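Local atomic coordinates of putative hyaluronoglucosaminidase (Clostridium perfringens, PDB entry 6PWI), a protein that probably hydrolyses glycosidic bonds of N-acetylhexosamines, as a cell-wall-attached member of glycoside hydrolase family 84 with a (beta/alpha)8 barrel. Residues N57-E62 / E104-K109; E66-R71 / D145-G150; N95-I100 / G134-V139. All coordinates share one frame; numbering follows the deposited sequence.

Interaction 1 of 3, residues N57-E62 / E104-K109; sequences NVVFEE and EGVVDK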
loop_
_atom_site.group_PDB
_atom_site.type_symbol
_atom_site.label_atom_id
_atom_site.label_comp_id
_atom_site.label_asym_id
_atom_site.label_seq_id
_atom_site.Cartn_x
_atom_site.Cartn_y
_atom_site.Cartn_z
ATOM N N ASN A 57 -0.704 -27.570 21.475
ATOM C CA ASN A 57 -1.762 -27.099 22.351
ATOM C C ASN A 57 -1.939 -25.601 22.115
ATOM O O ASN A 57 -0.961 -24.854 22.106
ATOM C CB ASN A 57 -1.454 -27.401 23.822
ATOM C CG ASN A 57 -2.469 -26.813 24.785
ATOM O OD1 ASN A 57 -3.655 -27.129 24.717
ATOM N ND2 ASN A 57 -2.012 -25.958 25.687
ATOM N N VAL A 58 -3.204 -25.190 21.951
ATOM C CA VAL A 58 -3.575 -23.822 21.645
ATOM C C VAL A 58 -4.486 -23.299 22.756
ATOM O O VAL A 58 -5.514 -23.904 23.062
ATOM C CB VAL A 58 -4.288 -23.760 20.284
ATOM C CG1 VAL A 58 -4.843 -22.376 20.011
ATOM C CG2 VAL A 58 -3.380 -24.211 19.157
ATOM N N VAL A 59 -4.112 -22.147 23.324
ATOM C CA VAL A 59 -4.881 -21.505 24.375
ATOM C C VAL A 59 -5.254 -20.098 23.918
ATOM O O VAL A 59 -4.379 -19.254 23.755
ATOM C CB VAL A 59 -4.079 -21.461 25.690
ATOM C CG1 VAL A 59 -4.854 -20.788 26.814
ATOM C CG2 VAL A 59 -3.592 -22.842 26.103
ATOM N N PHE A 60 -6.552 -19.858 23.716
ATOM C CA PHE A 60 -7.042 -18.519 23.438
ATOM C C PHE A 60 -7.763 -17.975 24.668
ATOM O O PHE A 60 -8.632 -18.636 25.225
ATOM C CB PHE A 60 -8.086 -18.522 22.320
ATOM C CG PHE A 60 -7.658 -19.090 20.990
ATOM C CD1 PHE A 60 -6.675 -18.472 20.231
ATOM C CD2 PHE A 60 -8.286 -20.213 20.471
ATOM C CE1 PHE A 60 -6.302 -18.991 19.000
ATOM C CE2 PHE A 60 -7.922 -20.724 19.235
ATOM C CZ PHE A 60 -6.928 -20.113 18.505
ATOM N N GLU A 61 -7.424 -16.748 25.060
ATOM C CA GLU A 61 -8.200 -16.040 26.059
ATOM C C GLU A 61 -9.566 -15.701 25.474
ATOM O O GLU A 61 -9.759 -15.763 24.265
ATOM C CB GLU A 61 -7.485 -14.758 26.471
ATOM C CG GLU A 61 -6.281 -15.006 27.352
ATOM C CD GLU A 61 -5.793 -13.740 28.030
ATOM O OE1 GLU A 61 -6.355 -12.665 27.737
ATOM O OE2 GLU A 61 -4.857 -13.834 28.852
ATOM N N GLU A 62 -10.493 -15.309 26.352
ATOM C CA GLU A 62 -11.888 -15.064 26.017
ATOM C C GLU A 62 -12.034 -13.819 25.140
ATOM O O GLU A 62 -13.015 -13.701 24.409
ATOM C CB GLU A 62 -12.718 -14.955 27.301
ATOM C CG GLU A 62 -12.847 -16.271 28.048
ATOM C CD GLU A 62 -13.668 -17.338 27.339
ATOM O OE1 GLU A 62 -14.714 -16.985 26.758
ATOM O OE2 GLU A 62 -13.266 -18.522 27.370
ATOM N N GLU A 104 -6.229 -10.467 32.900
ATOM C CA GLU A 104 -6.074 -11.415 33.998
ATOM C C GLU A 104 -6.547 -12.795 33.562
ATOM O O GLU A 104 -6.965 -13.604 34.391
ATOM C CB GLU A 104 -6.717 -10.933 35.299
ATOM C CG GLU A 104 -6.353 -9.503 35.610
ATOM C CD GLU A 104 -6.330 -9.134 37.077
ATOM O OE1 GLU A 104 -5.458 -9.650 37.798
ATOM O OE2 GLU A 104 -7.178 -8.324 37.488
ATOM N N GLY A 105 -6.474 -13.027 32.247
ATOM C CA GLY A 105 -6.662 -14.341 31.663
ATOM C C GLY A 105 -5.382 -15.164 31.760
ATOM O O GLY A 105 -4.348 -14.680 32.232
ATOM N N VAL A 106 -5.475 -16.412 31.295
ATOM C CA VAL A 106 -4.400 -17.383 31.407
ATOM C C VAL A 106 -3.123 -16.818 30.784
ATOM O O VAL A 106 -2.046 -16.932 31.370
ATOM C CB VAL A 106 -4.809 -18.725 30.768
ATOM C CG1 VAL A 106 -3.661 -19.725 30.750
ATOM C CG2 VAL A 106 -6.036 -19.315 31.451
ATOM N N VAL A 107 -3.254 -16.190 29.609
ATOM C CA VAL A 107 -2.088 -15.743 28.863
ATOM C C VAL A 107 -1.528 -14.467 29.489
ATOM O O VAL A 107 -0.312 -14.296 29.558
ATOM C CB VAL A 107 -2.384 -15.568 27.362
ATOM C CG1 VAL A 107 -1.131 -15.166 26.603
ATOM C CG2 VAL A 107 -3.006 -16.817 26.758
ATOM N N ASP A 108 -2.418 -13.578 29.941
ATOM C CA ASP A 108 -1.991 -12.386 30.652
ATOM C C ASP A 108 -1.183 -12.814 31.876
ATOM O O ASP A 108 -0.120 -12.256 32.152
ATOM C CB ASP A 108 -3.173 -11.476 31.004
ATOM C CG ASP A 108 -2.769 -10.182 31.700
ATOM O OD1 ASP A 108 -1.693 -9.637 31.369
ATOM O OD2 ASP A 108 -3.526 -9.724 32.575
ATOM N N LYS A 109 -1.699 -13.832 32.578
ATOM C CA LYS A 109 -1.083 -14.374 33.777
ATOM C C LYS A 109 0.315 -14.897 33.454
ATOM O O LYS A 109 1.269 -14.596 34.169
ATOM C CB LYS A 109 -1.971 -15.484 34.344
ATOM C CG LYS A 109 -1.641 -15.925 35.760
ATOM C CD LYS A 109 -2.801 -16.619 36.440
ATOM C CE LYS A 109 -2.564 -16.832 37.920
ATOM N NZ LYS A 109 -1.395 -17.717 38.138
#
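Glu61, just beyond the end of strand 55-60, comes nearest Gly105, the N-cap residue of helix 106-114, with 6.1 Å between Glu61 CA and Gly105 CA. A strand end and a helix start of the N-terminal alpha/beta domain, of the family 20 domain 2 type, are joined here, the helix packing on the sheet. Beyond CG the Glu61 chain is extended, and this carries its carboxylate to the N-terminal end of the helix, at its first turn. Glu61 OE2 accepts the N-H of Asp108 at 2.7 Å and 156°, met nearly along the C-O axis, and lies 2.9 Å from Val107 N. The other oxygen, OE1, is held by Ser103 OG and Ile100 N, so the carboxylate is gripped at both ends and its rotation is fixed. Gly105, which has no side chain, lets the carboxylate lie close to the backbone, Glu61 CD being 3.8 Å from Gly105 CA. Asp108 turns its own carboxylate the other way: OD2 accepts Glu104 N at 2.8 Å through its anti lone pair, tying down the turn before the helix. The valines supply the apolar part. Glu61 CG packs against Val107 CG2 at 3.8 Å, and Val59 CG1 reaches Val106 CG1 at 4.2 Å, compact branched residues packing strand against helix. A buried carboxylate that accepts the Asp108 N-H at a helix start is probably stabilised as the anion by the positive end of the helix dipole.

Interaction 2 of 3, residues E66-R71 / D145-G150; sequences EATKNR and DSAFYG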
loop_
_atom_site.group_PDB
_atom_site.type_symbol
_atom_site.label_atom_id
_atom_site.label_comp_id
_atom_site.label_asym_id
_atom_site.label_seq_id
_atom_site.Cartn_x
_atom_site.Cartn_y
_atom_site.Cartn_z
ATOM N N GLU A 66 -12.948 -14.355 16.522
ATOM C CA GLU A 66 -12.895 -15.482 15.602
ATOM C C GLU A 66 -11.837 -15.248 14.523
ATOM O O GLU A 66 -11.109 -16.173 14.160
ATOM C CB GLU A 66 -14.267 -15.810 15.011
ATOM C CG GLU A 66 -15.141 -16.656 15.931
ATOM C CD GLU A 66 -14.651 -18.057 16.296
ATOM O OE1 GLU A 66 -14.392 -18.863 15.367
ATOM O OE2 GLU A 66 -14.533 -18.350 17.515
ATOM N N ALA A 67 -11.759 -14.008 14.020
ATOM C CA ALA A 67 -10.806 -13.664 12.975
ATOM C C ALA A 67 -9.376 -13.915 13.456
ATOM O O ALA A 67 -8.526 -14.358 12.685
ATOM C CB ALA A 67 -11.014 -12.237 12.526
ATOM N N THR A 68 -9.133 -13.655 14.744
ATOM C CA THR A 68 -7.825 -13.790 15.362
ATOM C C THR A 68 -7.495 -15.270 15.594
ATOM O O THR A 68 -6.348 -15.675 15.427
ATOM C CB THR A 68 -7.726 -12.872 16.591
ATOM O OG1 THR A 68 -8.185 -11.575 16.206
ATOM C CG2 THR A 68 -6.328 -12.748 17.154
ATOM N N LYS A 69 -8.488 -16.083 15.971
ATOM C CA LYS A 69 -8.259 -17.513 16.104
ATOM C C LYS A 69 -7.881 -18.102 14.745
ATOM O O LYS A 69 -6.897 -18.835 14.645
ATOM C CB LYS A 69 -9.468 -18.234 16.710
ATOM C CG LYS A 69 -9.933 -17.726 18.070
ATOM C CD LYS A 69 -11.017 -18.586 18.695
ATOM C CE LYS A 69 -11.724 -17.907 19.850
ATOM N NZ LYS A 69 -12.480 -18.860 20.699
ATOM N N ASN A 70 -8.658 -17.765 13.705
ATOM C CA ASN A 70 -8.459 -18.268 12.351
ATOM C C ASN A 70 -7.060 -17.922 11.839
ATOM O O ASN A 70 -6.454 -18.698 11.100
ATOM C CB ASN A 70 -9.533 -17.757 11.388
ATOM C CG ASN A 70 -10.875 -18.432 11.587
ATOM O OD1 ASN A 70 -10.939 -19.613 11.922
ATOM N ND2 ASN A 70 -11.956 -17.707 11.368
ATOM N N ARG A 71 -6.557 -16.751 12.244
ATOM C CA ARG A 71 -5.229 -16.314 11.851
ATOM C C ARG A 71 -4.158 -17.245 12.426
ATOM O O ARG A 71 -3.172 -17.536 11.748
ATOM C CB ARG A 71 -4.995 -14.845 12.221
ATOM C CG ARG A 71 -3.743 -14.237 11.602
ATOM C CD ARG A 71 -3.726 -14.266 10.084
ATOM N NE ARG A 71 -3.208 -13.006 9.580
ATOM C CZ ARG A 71 -3.034 -12.713 8.296
ATOM N NH1 ARG A 71 -3.328 -13.607 7.368
ATOM N NH2 ARG A 71 -2.564 -11.529 7.945
ATOM N N ASP A 145 -7.215 -6.997 17.994
ATOM C CA ASP A 145 -6.611 -6.497 16.766
ATOM C C ASP A 145 -5.084 -6.596 16.839
ATOM O O ASP A 145 -4.446 -7.059 15.894
ATOM C CB ASP A 145 -7.051 -5.062 16.458
ATOM C CG ASP A 145 -8.508 -4.904 16.049
ATOM O OD1 ASP A 145 -9.131 -5.908 15.647
ATOM O OD2 ASP A 145 -9.008 -3.768 16.124
ATOM N N SER A 146 -4.508 -6.167 17.972
ATOM C CA SER A 146 -3.066 -6.185 18.172
ATOM C C SER A 146 -2.537 -7.611 18.312
ATOM O O SER A 146 -1.421 -7.903 17.881
ATOM C CB SER A 146 -2.684 -5.347 19.349
ATOM O OG SER A 146 -3.183 -4.029 19.189
ATOM N N ALA A 147 -3.339 -8.497 18.916
ATOM C CA ALA A 147 -2.944 -9.894 18.997
ATOM C C ALA A 147 -2.813 -10.451 17.583
ATOM O O ALA A 147 -1.853 -11.155 17.280
ATOM C CB ALA A 147 -3.914 -10.694 19.839
ATOM N N PHE A 148 -3.782 -10.097 16.730
ATOM C CA PHE A 148 -3.797 -10.450 15.320
ATOM C C PHE A 148 -2.490 -10.035 14.635
ATOM O O PHE A 148 -1.860 -10.860 13.975
ATOM C CB PHE A 148 -5.018 -9.825 14.645
ATOM C CG PHE A 148 -5.269 -10.255 13.224
ATOM C CD1 PHE A 148 -6.217 -11.226 12.934
ATOM C CD2 PHE A 148 -4.588 -9.664 12.174
ATOM C CE1 PHE A 148 -6.465 -11.607 11.622
ATOM C CE2 PHE A 148 -4.831 -10.050 10.865
ATOM C CZ PHE A 148 -5.773 -11.018 10.589
ATOM N N TYR A 149 -2.079 -8.768 14.798
ATOM C CA TYR A 149 -0.809 -8.306 14.246
ATOM C C TYR A 149 0.353 -9.176 14.735
ATOM O O TYR A 149 1.227 -9.537 13.940
ATOM C CB TYR A 149 -0.564 -6.819 14.526
ATOM C CG TYR A 149 -1.702 -5.916 14.120
ATOM C CD1 TYR A 149 -2.397 -6.128 12.938
ATOM C CD2 TYR A 149 -2.094 -4.857 14.926
ATOM C CE1 TYR A 149 -3.459 -5.322 12.569
ATOM C CE2 TYR A 149 -3.152 -4.035 14.564
ATOM C CZ TYR A 149 -3.837 -4.269 13.383
ATOM O OH TYR A 149 -4.882 -3.468 13.017
ATOM N N GLY A 150 0.353 -9.510 16.036
ATOM C CA GLY A 150 1.353 -10.402 16.600
ATOM C C GLY A 150 1.427 -11.724 15.839
ATOM O O GLY A 150 2.510 -12.187 15.478
#
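Thr68 OG1, which lies at the edge of the Phe148 ring near the ring plane, 3.8 Å from Phe148 CD1, is itself gripped by Asp65 OD1 and Thr144 OG1 through hydrogen bonds. The contact is a pair of neighbouring, nearly parallel helices, 66-78 and 144-158, in the alpha/beta domain that accompanies the catalytic barrel in this family. Their short axes run 9.3 Å apart at an angle of 11°, and Thr68 comes closest to Phe148 in the backbone register. A threonine fits such a spacing because its branches do two jobs: the hydroxyl ties the start of one helix to the start of the other, while CG2 packs against the backbone, 3.7 Å from Phe148 N, and beside the small Ala147.

Phe148 is the main wedge. With CG anti to the backbone N, its ring reaches across to helix 66-78, where the carbonyl Ala67 O meets the ring edge in plane, 3.6 Å from Phe148 CE1. Arg71 covers one face. Its CG makes a CH-pi contact 4.0 Å from the ring centroid, 20° off the normal, and bends in the chain at chi2 and chi3 bring the guanidinium to the Phe148 CZ end on a slant, its plane 24° from that of the ring. The long arginine thus offers methylenes to the aromatic ring, while Thr152 OG1 positions its polar end by bonding Arg71 NE. The same hydroxyl also bonds Phe148 O, so it joins both sides of the contact. Lys248, which packs on Thr68 and Phe148, forms a salt bridge with Asp145 and brings the barrel domain up to the pair. Past the CH-pi contact, Arg71 NE comes within 3.4 Å of Phe148 CZ.

Interaction 3 of 3, residues N95-I100 / G134-V139; sequences NFLIGI and GNVIAV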
loop_
_atom_site.group_PDB
_atom_site.type_symbol
_atom_site.label_atom_id
_atom_site.label_comp_id
_atom_site.label_asym_id
_atom_site.label_seq_id
_atom_site.Cartn_x
_atom_site.Cartn_y
_atom_site.Cartn_z
ATOM N N ASN A 95 3.182 -25.136 22.698
ATOM C CA ASN A 95 2.071 -24.324 23.172
ATOM C C ASN A 95 2.001 -23.001 22.405
ATOM O O ASN A 95 3.006 -22.302 22.257
ATOM C CB ASN A 95 2.179 -24.067 24.680
ATOM C CG ASN A 95 1.945 -25.298 25.534
ATOM O OD1 ASN A 95 0.810 -25.600 25.901
ATOM N ND2 ASN A 95 3.012 -26.003 25.876
ATOM N N PHE A 96 0.792 -22.655 21.936
ATOM C CA PHE A 96 0.487 -21.332 21.407
ATOM C C PHE A 96 -0.534 -20.656 22.313
ATOM O O PHE A 96 -1.664 -21.120 22.405
ATOM C CB PHE A 96 -0.072 -21.431 19.986
ATOM C CG PHE A 96 0.915 -21.963 18.978
ATOM C CD1 PHE A 96 1.649 -21.099 18.182
ATOM C CD2 PHE A 96 1.140 -23.326 18.851
ATOM C CE1 PHE A 96 2.571 -21.585 17.268
ATOM C CE2 PHE A 96 2.066 -23.813 17.940
ATOM C CZ PHE A 96 2.777 -22.941 17.146
ATOM N N LEU A 97 -0.126 -19.579 22.998
ATOM C CA LEU A 97 -1.059 -18.841 23.838
ATOM C C LEU A 97 -1.301 -17.461 23.229
ATOM O O LEU A 97 -0.350 -16.726 22.956
ATOM C CB LEU A 97 -0.529 -18.708 25.275
ATOM C CG LEU A 97 0.225 -19.890 25.894
ATOM C CD1 LEU A 97 0.470 -19.642 27.375
ATOM C CD2 LEU A 97 -0.505 -21.210 25.702
ATOM N N ILE A 98 -2.578 -17.117 23.018
ATOM C CA ILE A 98 -2.940 -15.801 22.518
ATOM C C ILE A 98 -3.788 -15.092 23.570
ATOM O O ILE A 98 -4.804 -15.627 24.017
ATOM C CB ILE A 98 -3.660 -15.886 21.156
ATOM C CG1 ILE A 98 -2.915 -16.776 20.153
ATOM C CG2 ILE A 98 -3.915 -14.492 20.598
ATOM C CD1 ILE A 98 -1.522 -16.299 19.783
ATOM N N GLY A 99 -3.375 -13.875 23.945
ATOM C CA GLY A 99 -4.029 -13.189 25.041
ATOM C C GLY A 99 -3.966 -11.675 24.910
ATOM O O GLY A 99 -3.265 -11.150 24.048
ATOM N N ILE A 100 -4.695 -10.996 25.801
ATOM C CA ILE A 100 -4.776 -9.547 25.822
ATOM C C ILE A 100 -4.225 -9.046 27.153
ATOM O O ILE A 100 -4.511 -9.609 28.203
ATOM C CB ILE A 100 -6.224 -9.084 25.566
ATOM C CG1 ILE A 100 -6.623 -9.329 24.109
ATOM C CG2 ILE A 100 -6.441 -7.631 25.991
ATOM C CD1 ILE A 100 -8.115 -9.368 23.890
ATOM N N GLY A 134 11.186 -21.723 25.089
ATOM C CA GLY A 134 10.962 -23.133 25.354
ATOM C C GLY A 134 9.826 -23.687 24.498
ATOM O O GLY A 134 9.830 -23.544 23.278
ATOM N N ASN A 135 8.839 -24.294 25.159
ATOM C CA ASN A 135 7.711 -24.894 24.466
ATOM C C ASN A 135 6.530 -23.922 24.438
ATOM O O ASN A 135 5.411 -24.333 24.132
ATOM C CB ASN A 135 7.318 -26.221 25.119
ATOM C CG ASN A 135 6.918 -26.055 26.573
ATOM O OD1 ASN A 135 7.381 -25.138 27.253
ATOM N ND2 ASN A 135 6.052 -26.931 27.055
ATOM N N VAL A 136 6.778 -22.642 24.758
ATOM C CA VAL A 136 5.725 -21.634 24.748
ATOM C C VAL A 136 5.964 -20.628 23.620
ATOM O O VAL A 136 6.994 -19.953 23.588
ATOM C CB VAL A 136 5.596 -20.911 26.103
ATOM C CG1 VAL A 136 4.350 -20.037 26.145
ATOM C CG2 VAL A 136 5.610 -21.877 27.279
ATOM N N ILE A 137 4.990 -20.531 22.707
ATOM C CA ILE A 137 4.935 -19.423 21.764
ATOM C C ILE A 137 3.725 -18.568 22.127
ATOM O O ILE A 137 2.587 -19.019 22.005
ATOM C CB ILE A 137 4.890 -19.918 20.304
ATOM C CG1 ILE A 137 6.127 -20.748 19.955
ATOM C CG2 ILE A 137 4.706 -18.761 19.335
ATOM C CD1 ILE A 137 6.008 -21.504 18.650
ATOM N N ALA A 138 3.985 -17.340 22.586
ATOM C CA ALA A 138 2.929 -16.518 23.156
ATOM C C ALA A 138 2.814 -15.174 22.431
ATOM O O ALA A 138 3.798 -14.639 21.916
ATOM C CB ALA A 138 3.162 -16.338 24.641
ATOM N N VAL A 139 1.589 -14.640 22.412
ATOM C CA VAL A 139 1.316 -13.298 21.927
ATOM C C VAL A 139 0.407 -12.618 22.943
ATOM O O VAL A 139 -0.635 -13.161 23.310
ATOM C CB VAL A 139 0.652 -13.316 20.536
ATOM C CG1 VAL A 139 0.205 -11.930 20.098
ATOM C CG2 VAL A 139 1.538 -13.956 19.479
#
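A parallel strand pair at the middle of the mixed sheet of the N-terminal alpha/beta domain joins strand 94-100 to strand 136-141, with bridges from Asn95 with Val136 through Ile98 with Val139. Asn95 and Leu97 each bond with the residues on either side of their bridge partners, the pattern of a parallel pair. Asn95 O accepts Ile137 N at 2.7 Å; Ile137 O then accepts Leu97 N, Leu97 O accepts Val139 N, and Val139 O accepts Gly99 N. At the start of the pair Asn95 N binds Asn135 O at 2.8 Å, and the same carbonyl takes a weak bond from Asn95 ND2.

Asparagine suits this end because its amide both donates and accepts: Asn95 ND2 gives to Lys90 O while OD1 accepts from Asn57 ND2. Asn135 ND2 binds Lys93 O, and the amide planes of Asn95 and Asn135 stand nearly perpendicular, 89° apart.

One face of the sheet carries Phe96, Ile98, Ile137 and Val139, all large and apolar. Phe96 and Ile137 lie side by side and point the same way, with Phe96 CE1 3.7 Å from Ile137 CD1. Ile98 folds its chain back toward the neighbouring strand (chi2 -62°), which brings CD1 to 3.8 Å from Val139 CB. On the opposite face Leu97 crosses Val136 obliquely, CD1 to CG1 at 4.1 Å, and the small Ala138 lies against Tyr110 and Phe111.

Those two aromatics belong to helix 106-114, which covers the face of Leu97 and Ala138; helix 144-158 covers that of Phe96, Ile98 and Ile137, and strand 55-60 continues the sheet alongside 94-100.

In the fold
The three contacts build one layered alpha/beta domain. Interactions 1 and 3, about 8 Å apart between centres, share the sheet: Val59 N lies 2.8 Å from Phe96 O, a probable hydrogen bond between adjacent strands, and Val107 packs on Leu97. Interaction 2 lies on the sheet face of Phe60 and Ile98, opposite to that covered by helix 106-114, its centre about 14 Å from that of interaction 1 and 13 Å from that of interaction 3. Phe60 touches Lys69, and Ala147 meets Ile98, which link its two helices to the strands. Strand 136-141 leads into helix 144-158. Along the chain, interaction 3 is nested within the loop that interaction 2 closes. All three lie away from Asp299, the predicted proton donor of the barrel.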